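Local structure of HTH-type transcriptional activator AmpR (Pseudomonas aeruginosa PAO1, 5MMH) at residues G25-R30 with L43-H48. The protein activates transcription of the AmpC beta-lactamase gene by binding its promoter, and senses cell-wall muropeptides through the effector-binding domain described here. Residues are numbered along the deposited sequence; the frame is centred on the assembly and turned at random. Where two conformers were deposited one is given.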
loop_
_atom_site.group_PDB
_atom_site.type_symbol
_atom_site.label_atom_id
_atom_site.label_comp_id
_atom_site.label_asym_id
_atom_site.label_seq_id
_atom_site.Cartn_x
_atom_site.Cartn_y
_atom_site.Cartn_z
ATOM N N GLY A 25 -8.535 -2.380 -5.733
ATOM C CA GLY A 25 -9.731 -1.601 -6.017
ATOM C C GLY A 25 -10.488 -1.996 -7.281
ATOM O O GLY A 25 -11.674 -1.658 -7.396
ATOM N N TRP A 26 -9.842 -2.693 -8.237
ATOM C CA TRP A 26 -10.448 -2.876 -9.566
ATOM C C TRP A 26 -10.191 -4.231 -10.219
ATOM O O TRP A 26 -11.124 -4.889 -10.681
ATOM C CB TRP A 26 -9.966 -1.775 -10.522
ATOM C CG TRP A 26 -10.793 -1.638 -11.787
ATOM C CD1 TRP A 26 -11.895 -0.844 -11.965
ATOM C CD2 TRP A 26 -10.584 -2.315 -13.040
ATOM N NE1 TRP A 26 -12.384 -0.980 -13.246
ATOM C CE2 TRP A 26 -11.599 -1.874 -13.927
ATOM C CE3 TRP A 26 -9.652 -3.255 -13.492
ATOM C CZ2 TRP A 26 -11.701 -2.340 -15.233
ATOM C CZ3 TRP A 26 -9.735 -3.702 -14.787
ATOM C CH2 TRP A 26 -10.755 -3.242 -15.658
ATOM N N LEU A 27 -8.938 -4.667 -10.285
ATOM C CA LEU A 27 -8.647 -5.883 -11.035
ATOM C C LEU A 27 -9.211 -7.120 -10.347
ATOM O O LEU A 27 -9.820 -7.981 -11.002
ATOM C CB LEU A 27 -7.142 -6.029 -11.230
ATOM C CG LEU A 27 -6.705 -7.173 -12.126
ATOM C CD1 LEU A 27 -7.231 -6.975 -13.570
ATOM C CD2 LEU A 27 -5.192 -7.294 -12.111
ATOM N N LEU A 28 -9.007 -7.238 -9.035
ATOM C CA LEU A 28 -9.325 -8.470 -8.318
ATOM C C LEU A 28 -10.827 -8.730 -8.289
ATOM O O LEU A 28 -11.224 -9.899 -8.383
ATOM C CB LEU A 28 -8.766 -8.448 -6.888
ATOM C CG LEU A 28 -7.265 -8.688 -6.666
ATOM C CD1 LEU A 28 -6.958 -8.718 -5.177
ATOM C CD2 LEU A 28 -6.753 -9.961 -7.309
ATOM N N PRO A 29 -11.683 -7.706 -8.133
ATOM C CA PRO A 29 -13.134 -7.931 -8.304
ATOM C C PRO A 29 -13.532 -8.506 -9.655
ATOM O O PRO A 29 -14.610 -9.104 -9.755
ATOM C CB PRO A 29 -13.738 -6.530 -8.120
ATOM C CG PRO A 29 -12.779 -5.830 -7.211
ATOM C CD PRO A 29 -11.409 -6.365 -7.563
ATOM N N ARG A 30 -12.719 -8.336 -10.699
ATOM C CA ARG A 30 -13.068 -8.815 -12.032
ATOM C C ARG A 30 -12.288 -10.047 -12.454
ATOM O O ARG A 30 -12.640 -10.655 -13.468
ATOM C CB ARG A 30 -12.858 -7.706 -13.069
ATOM C CG ARG A 30 -13.745 -6.497 -12.820
ATOM C CD ARG A 30 -13.282 -5.261 -13.579
ATOM N NE ARG A 30 -14.255 -4.172 -13.420
ATOM C CZ ARG A 30 -14.402 -3.470 -12.291
ATOM N NH1 ARG A 30 -13.638 -3.731 -11.222
ATOM N NH2 ARG A 30 -15.306 -2.506 -12.228
ATOM N N LEU A 43 -2.108 -17.632 -14.438
ATOM C CA LEU A 43 -1.771 -16.233 -14.206
ATOM C C LEU A 43 -0.962 -16.088 -12.921
ATOM O O LEU A 43 -1.340 -16.632 -11.882
ATOM C CB LEU A 43 -3.043 -15.385 -14.112
ATOM C CG LEU A 43 -2.972 -13.896 -13.863
ATOM C CD1 LEU A 43 -2.295 -13.219 -15.017
ATOM C CD2 LEU A 43 -4.378 -13.410 -13.704
ATOM N N ARG A 44 0.162 -15.382 -13.004
ATOM C CA ARG A 44 0.936 -15.006 -11.828
ATOM C C ARG A 44 0.809 -13.496 -11.643
ATOM O O ARG A 44 1.509 -12.710 -12.288
ATOM C CB ARG A 44 2.392 -15.445 -11.960
ATOM C CG ARG A 44 2.674 -16.858 -11.434
ATOM C CD ARG A 44 2.258 -17.853 -12.453
ATOM N NE ARG A 44 2.865 -19.160 -12.221
ATOM C CZ ARG A 44 4.083 -19.466 -12.639
ATOM N NH1 ARG A 44 4.803 -18.508 -13.222
ATOM N NH2 ARG A 44 4.580 -20.667 -12.450
ATOM N N LEU A 45 -0.060 -13.108 -10.726
ATOM C CA LEU A 45 -0.288 -11.712 -10.416
ATOM C C LEU A 45 0.596 -11.290 -9.252
ATOM O O LEU A 45 0.689 -12.006 -8.252
ATOM C CB LEU A 45 -1.763 -11.503 -10.074
ATOM C CG LEU A 45 -2.238 -10.064 -9.893
ATOM C CD1 LEU A 45 -1.917 -9.259 -11.150
ATOM C CD2 LEU A 45 -3.725 -10.116 -9.620
ATOM N N SER A 46 1.256 -10.140 -9.393
ATOM C CA SER A 46 1.950 -9.496 -8.288
ATOM C C SER A 46 1.614 -8.008 -8.273
ATOM O O SER A 46 1.258 -7.428 -9.310
ATOM C CB SER A 46 3.482 -9.712 -8.392
ATOM O OG SER A 46 4.009 -9.158 -9.581
ATOM N N THR A 47 1.723 -7.377 -7.101
ATOM C CA THR A 47 1.472 -5.947 -7.029
ATOM C C THR A 47 2.787 -5.203 -6.856
ATOM O O THR A 47 3.795 -5.769 -6.434
ATOM C CB THR A 47 0.503 -5.554 -5.898
ATOM O OG1 THR A 47 1.096 -5.780 -4.594
ATOM C CG2 THR A 47 -0.818 -6.307 -6.037
ATOM N N HIS A 48 2.761 -3.919 -7.196
ATOM C CA HIS A 48 3.934 -3.067 -7.100
ATOM C C HIS A 48 3.436 -1.647 -6.833
ATOM O O HIS A 48 2.228 -1.396 -6.784
ATOM C CB HIS A 48 4.796 -3.221 -8.369
ATOM C CG HIS A 48 5.031 -4.656 -8.766
ATOM N ND1 HIS A 48 5.867 -5.501 -8.060
ATOM C CD2 HIS A 48 4.495 -5.405 -9.758
ATOM C CE1 HIS A 48 5.846 -6.701 -8.613
ATOM N NE2 HIS A 48 5.027 -6.667 -9.652
#
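Leu28 and Leu45 form the closest CA pair between segments 25-30 and 43-48, 9.8 Å apart, a spacing bridged by side chains alone. Helix 20-37 and strand 42-48 complete a beta-alpha-beta unit with strand 13-19 in the LysR-type effector-binding domain, a periplasmic-binding-protein-like fold. Within 25-30 the helix is irregular: a wider pi-type turn spans 25-27, and a kink follows at Pro29, whose ring nitrogen has no hydrogen to donate to the preceding turn.

Three buried leucines make the contact, which buries 104 Å² over both segments. Leu27 and Leu45 both direct their CB atoms across the gap and meet tip to tip, CD2 of Leu27 lying 3.9 Å from CD1 of Leu45. With CG anti to the backbone nitrogen in both (chi1 -174° and -172°), each side chain runs on across that gap. Leu28 comes in obliquely and touches with CD2, the branch turned off the extended line (chi2 -176° puts CD1 anti to CA). Around these three leucines, Leu31 packs on Leu45, Trp202 of helix 194-215 on Leu27, and Ala145 of the second subunit on Leu28. Leu27 CD2 also sits 4.0 Å from CD2 of Leu45, which lies 3.8 Å from CD2 of Leu28.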